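Local structure of MtVAO615 (6F72) at residues N316-H327 and N429-S440. The protein probably acts as an oxidoreductase with bicovalently bound FAD that reacts rapidly with molecular oxygen once reduced, though no substrate has been identified. Sequence-based numbering, arbitrary orientation.
Sequences NEVYWEAVAAFH and NAVVTDLFRNIS. With NAG (2-acetamido-2-deoxy-beta-D-glucopyranose), chain G.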
loop_
_atom_site.group_PDB
_atom_site.type_symbol
_atom_site.label_atom_id
_atom_site.label_comp_id
_atom_site.label_asym_id
_atom_site.label_seq_id
_atom_site.Cartn_x
_atom_site.Cartn_y
_atom_site.Cartn_z
ATOM N N ASN A 316 -11.311 31.603 5.802
ATOM C CA ASN A 316 -11.268 30.160 6.041
ATOM C C ASN A 316 -12.638 29.482 6.065
ATOM O O ASN A 316 -12.761 28.308 5.688
ATOM C CB ASN A 316 -10.511 29.854 7.335
ATOM C CG ASN A 316 -9.994 28.434 7.384
ATOM O OD1 ASN A 316 -10.426 27.635 8.213
ATOM N ND2 ASN A 316 -9.061 28.112 6.494
ATOM N N GLU A 317 -13.655 30.219 6.503
ATOM C CA GLU A 317 -15.008 29.682 6.594
ATOM C C GLU A 317 -15.642 29.360 5.238
ATOM O O GLU A 317 -16.304 28.323 5.099
ATOM C CB GLU A 317 -15.907 30.605 7.418
ATOM C CG GLU A 317 -15.969 30.232 8.897
ATOM C CD GLU A 317 -16.714 28.920 9.165
ATOM O OE1 GLU A 317 -17.656 28.573 8.415
ATOM O OE2 GLU A 317 -16.367 28.231 10.150
ATOM N N VAL A 318 -15.436 30.247 4.259
ATOM C CA VAL A 318 -15.925 30.049 2.880
ATOM C C VAL A 318 -15.122 28.934 2.205
ATOM O O VAL A 318 -15.693 28.125 1.461
ATOM C CB VAL A 318 -15.912 31.361 2.044
ATOM C CG1 VAL A 318 -16.245 31.103 0.576
ATOM C CG2 VAL A 318 -16.889 32.390 2.616
ATOM N N TYR A 319 -13.812 28.891 2.488
ATOM C CA TYR A 319 -12.927 27.807 2.033
ATOM C C TYR A 319 -13.482 26.423 2.371
ATOM O O TYR A 319 -13.559 25.572 1.490
ATOM C CB TYR A 319 -11.494 27.961 2.586
ATOM C CG TYR A 319 -10.628 26.717 2.419
ATOM C CD1 TYR A 319 -10.091 26.372 1.169
ATOM C CD2 TYR A 319 -10.364 25.870 3.506
ATOM C CE1 TYR A 319 -9.313 25.226 1.009
ATOM C CE2 TYR A 319 -9.590 24.721 3.352
ATOM C CZ TYR A 319 -9.064 24.406 2.107
ATOM O OH TYR A 319 -8.298 23.272 1.959
ATOM N N TRP A 320 -13.868 26.211 3.635
ATOM C CA TRP A 320 -14.366 24.901 4.073
ATOM C C TRP A 320 -15.733 24.525 3.509
ATOM O O TRP A 320 -16.018 23.342 3.298
ATOM C CB TRP A 320 -14.319 24.746 5.593
ATOM C CG TRP A 320 -12.927 24.505 6.074
ATOM C CD1 TRP A 320 -12.166 25.357 6.826
ATOM C CD2 TRP A 320 -12.099 23.357 5.805
ATOM N NE1 TRP A 320 -10.926 24.810 7.053
ATOM C CE2 TRP A 320 -10.853 23.586 6.445
ATOM C CE3 TRP A 320 -12.290 22.159 5.095
ATOM C CZ2 TRP A 320 -9.797 22.659 6.397
ATOM C CZ3 TRP A 320 -11.243 21.236 5.047
ATOM C CH2 TRP A 320 -10.010 21.493 5.695
ATOM N N GLU A 321 -16.556 25.534 3.249
ATOM C CA GLU A 321 -17.819 25.337 2.555
ATOM C C GLU A 321 -17.583 24.955 1.092
ATOM O O GLU A 321 -18.353 24.166 0.525
ATOM C CB GLU A 321 -18.697 26.584 2.662
ATOM C CG GLU A 321 -19.172 26.843 4.086
ATOM C CD GLU A 321 -19.989 28.111 4.240
ATOM O OE1 GLU A 321 -20.046 28.939 3.303
ATOM O OE2 GLU A 321 -20.582 28.272 5.324
ATOM N N ALA A 322 -16.513 25.504 0.507
ATOM C CA ALA A 322 -16.147 25.249 -0.883
ATOM C C ALA A 322 -15.591 23.829 -1.092
ATOM O O ALA A 322 -15.778 23.238 -2.160
ATOM C CB ALA A 322 -15.163 26.301 -1.374
ATOM N N VAL A 323 -14.931 23.305 -0.057
ATOM C CA VAL A 323 -14.409 21.928 -0.001
ATOM C C VAL A 323 -15.578 20.946 0.158
ATOM O O VAL A 323 -15.668 19.946 -0.570
ATOM C CB VAL A 323 -13.365 21.774 1.149
ATOM C CG1 VAL A 323 -13.026 20.315 1.434
ATOM C CG2 VAL A 323 -12.102 22.579 0.853
ATOM N N ALA A 324 -16.458 21.236 1.117
ATOM C CA ALA A 324 -17.764 20.560 1.251
ATOM C C ALA A 324 -18.511 20.447 -0.090
ATOM O O ALA A 324 -19.010 19.370 -0.431
ATOM C CB ALA A 324 -18.623 21.272 2.291
ATOM N N ALA A 325 -18.553 21.553 -0.841
ATOM C CA ALA A 325 -19.249 21.633 -2.134
ATOM C C ALA A 325 -18.513 20.892 -3.251
ATOM O O ALA A 325 -19.148 20.240 -4.072
ATOM C CB ALA A 325 -19.470 23.082 -2.524
ATOM N N PHE A 326 -17.185 21.022 -3.285
ATOM C CA PHE A 326 -16.316 20.236 -4.178
ATOM C C PHE A 326 -16.609 18.747 -4.027
ATOM O O PHE A 326 -16.763 18.033 -5.031
ATOM C CB PHE A 326 -14.847 20.544 -3.852
ATOM C CG PHE A 326 -13.840 19.655 -4.542
ATOM C CD1 PHE A 326 -13.437 19.913 -5.854
ATOM C CD2 PHE A 326 -13.245 18.590 -3.854
ATOM C CE1 PHE A 326 -12.487 19.107 -6.477
ATOM C CE2 PHE A 326 -12.296 17.779 -4.471
ATOM C CZ PHE A 326 -11.914 18.042 -5.783
ATOM N N HIS A 327 -16.697 18.297 -2.771
ATOM C CA HIS A 327 -17.036 16.918 -2.445
ATOM C C HIS A 327 -18.412 16.521 -2.971
ATOM O O HIS A 327 -18.548 15.472 -3.609
ATOM C CB HIS A 327 -16.987 16.693 -0.945
ATOM C CG HIS A 327 -15.607 16.551 -0.403
ATOM N ND1 HIS A 327 -15.326 16.686 0.937
ATOM C CD2 HIS A 327 -14.427 16.289 -1.017
ATOM C CE1 HIS A 327 -14.031 16.510 1.128
ATOM N NE2 HIS A 327 -13.467 16.255 -0.039
ATOM N N ASN A 429 -22.447 15.514 5.442
ATOM C CA ASN A 429 -21.306 16.177 4.799
ATOM C C ASN A 429 -20.659 17.278 5.656
ATOM O O ASN A 429 -19.442 17.535 5.553
ATOM C CB ASN A 429 -21.696 16.756 3.437
ATOM C CG ASN A 429 -20.490 16.954 2.527
ATOM O OD1 ASN A 429 -19.512 16.218 2.618
ATOM N ND2 ASN A 429 -20.556 17.954 1.651
ATOM N N ALA A 430 -21.478 17.933 6.480
ATOM C CA ALA A 430 -20.990 18.924 7.435
ATOM C C ALA A 430 -20.071 18.252 8.456
ATOM O O ALA A 430 -18.985 18.760 8.721
ATOM C CB ALA A 430 -22.151 19.634 8.116
ATOM N N VAL A 431 -20.489 17.094 8.980
ATOM C CA VAL A 431 -19.650 16.268 9.866
ATOM C C VAL A 431 -18.319 15.872 9.186
ATOM O O VAL A 431 -17.242 16.018 9.797
ATOM C CB VAL A 431 -20.409 15.027 10.410
ATOM C CG1 VAL A 431 -19.488 14.116 11.220
ATOM C CG2 VAL A 431 -21.607 15.452 11.247
ATOM N N VAL A 432 -18.393 15.412 7.933
ATOM C CA VAL A 432 -17.189 15.089 7.136
ATOM C C VAL A 432 -16.267 16.311 7.056
ATOM O O VAL A 432 -15.070 16.204 7.361
ATOM C CB VAL A 432 -17.538 14.537 5.722
ATOM C CG1 VAL A 432 -16.283 14.304 4.885
ATOM C CG2 VAL A 432 -18.333 13.241 5.820
ATOM N N THR A 433 -16.828 17.465 6.678
ATOM C CA THR A 433 -16.074 18.723 6.592
ATOM C C THR A 433 -15.446 19.094 7.942
ATOM O O THR A 433 -14.256 19.413 7.997
ATOM C CB THR A 433 -16.928 19.875 6.022
ATOM O OG1 THR A 433 -17.445 19.488 4.744
ATOM C CG2 THR A 433 -16.102 21.141 5.841
ATOM N N ASP A 434 -16.226 18.999 9.019
ATOM C CA ASP A 434 -15.722 19.253 10.376
ATOM C C ASP A 434 -14.580 18.316 10.809
ATOM O O ASP A 434 -13.679 18.749 11.543
ATOM C CB ASP A 434 -16.857 19.263 11.417
ATOM C CG ASP A 434 -17.880 20.383 11.180
ATOM O OD1 ASP A 434 -17.570 21.397 10.512
ATOM O OD2 ASP A 434 -19.018 20.232 11.663
ATOM N N LEU A 435 -14.604 17.058 10.356
ATOM C CA LEU A 435 -13.470 16.133 10.574
ATOM C C LEU A 435 -12.181 16.643 9.923
ATOM O O LEU A 435 -11.120 16.670 10.562
ATOM C CB LEU A 435 -13.787 14.715 10.087
ATOM C CG LEU A 435 -12.644 13.675 10.063
ATOM C CD1 LEU A 435 -12.129 13.375 11.468
ATOM C CD2 LEU A 435 -13.075 12.404 9.331
ATOM N N PHE A 436 -12.296 17.047 8.659
ATOM C CA PHE A 436 -11.186 17.566 7.860
ATOM C C PHE A 436 -10.591 18.850 8.441
ATOM O O PHE A 436 -9.379 19.061 8.351
ATOM C CB PHE A 436 -11.644 17.796 6.416
ATOM C CG PHE A 436 -11.743 16.536 5.583
ATOM C CD1 PHE A 436 -11.874 15.265 6.178
ATOM C CD2 PHE A 436 -11.723 16.620 4.186
ATOM C CE1 PHE A 436 -11.970 14.116 5.399
ATOM C CE2 PHE A 436 -11.812 15.469 3.404
ATOM C CZ PHE A 436 -11.950 14.220 4.013
ATOM N N ARG A 437 -11.451 19.694 9.026
ATOM C CA ARG A 437 -11.025 20.903 9.739
ATOM C C ARG A 437 -10.188 20.544 10.955
ATOM O O ARG A 437 -9.117 21.119 11.146
ATOM C CB ARG A 437 -12.216 21.741 10.208
ATOM C CG ARG A 437 -13.106 22.304 9.127
ATOM C CD ARG A 437 -14.281 23.004 9.794
ATOM N NE ARG A 437 -14.049 24.438 9.924
ATOM C CZ ARG A 437 -14.833 25.383 9.398
ATOM N NH1 ARG A 437 -15.931 25.073 8.710
ATOM N NH2 ARG A 437 -14.524 26.658 9.571
ATOM N N ASN A 438 -10.687 19.607 11.766
ATOM C CA ASN A 438 -9.977 19.099 12.949
ATOM C C ASN A 438 -8.576 18.520 12.651
ATOM O O ASN A 438 -7.606 18.828 13.360
ATOM C CB ASN A 438 -10.842 18.072 13.694
ATOM C CG ASN A 438 -12.021 18.704 14.432
ATOM O OD1 ASN A 438 -12.338 19.884 14.249
ATOM N ND2 ASN A 438 -12.678 17.901 15.278
ATOM N N ILE A 439 -8.481 17.702 11.599
ATOM C CA ILE A 439 -7.207 17.115 11.157
ATOM C C ILE A 439 -6.250 18.209 10.677
ATOM O O ILE A 439 -5.044 18.154 10.963
ATOM C CB ILE A 439 -7.385 16.022 10.060
ATOM C CG1 ILE A 439 -8.248 14.859 10.583
ATOM C CG2 ILE A 439 -6.020 15.514 9.589
ATOM C CD1 ILE A 439 -8.833 13.936 9.515
ATOM N N SER A 440 -6.794 19.199 9.967
ATOM C CA SER A 440 -6.024 20.362 9.506
ATOM C C SER A 440 -5.374 21.201 10.632
ATOM O O SER A 440 -4.521 22.043 10.354
ATOM C CB SER A 440 -6.897 21.258 8.629
ATOM O OG SER A 440 -7.311 20.577 7.462
HETATM C C1 NAG G . -13.817 18.274 16.084
HETATM C C2 NAG G . -14.654 16.993 16.280
HETATM C C3 NAG G . -15.534 16.990 17.551
HETATM C C4 NAG G . -14.862 17.658 18.760
HETATM C C5 NAG G . -14.367 19.050 18.343
HETATM C C6 NAG G . -13.756 19.857 19.487
HETATM C C7 NAG G . -15.433 15.762 14.260
HETATM C C8 NAG G . -16.383 15.829 13.099
HETATM N N2 NAG G . -15.476 16.817 15.088
HETATM O O3 NAG G . -15.886 15.652 17.914
HETATM O O4 NAG G . -15.749 17.701 19.892
HETATM O O5 NAG G . -13.377 18.875 17.313
HETATM O O6 NAG G . -12.483 19.303 19.848
HETATM O O7 NAG G . -14.692 14.798 14.412
HETATM O O HOH W 1 -17.137 17.407 2.995
#
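Two helices that cross steeply on the seven-stranded antiparallel sheet meet here, with Trp-320 of helix 316-335 lying against Arg-437 of helix 426-439. Over residues 316-327 and 429-439 the axes come within 9.8 Å, their N-to-C directions 125° apart. Arg-437 runs over one indole face: its CG sits 3.6 Å from the centroid of the five-membered ring, a CH-pi contact, while Tyr-319 covers the opposite face. A bend at chi3 (96°) brings the guanidinium over Trp-320 CD1 and CB, and NH2 forms a salt bridge to Glu-317 OE2; the modelled 2.5 Å is doubtfully short and the N-H...O angle, 122°, is far from straight. The benzo edge of the indole comes up to Ser-440 OG, whose hydroxyl donates a hydrogen bond to Phe-436 O. On the sheet side of the two helices, Phe-436 touches Cys-476 and His-327 touches Leu-474, both on strand 472-480; His-327 CE1 approaches Phe-436 CE2 at 3.3 Å with the ring planes nearly perpendicular. At the end away from Glu-317, Asn-429 ND2 donates to Ala-324 O (3.0 Å), in its own amide plane but from above the carbonyl plane. Next to it a water bonded to His-327 ND1 donates to both Asn-429 OD1 and Thr-433 OG1. The N-glycan on Asn-438 leaves helix 426-439 on the side turned from helix 316-335.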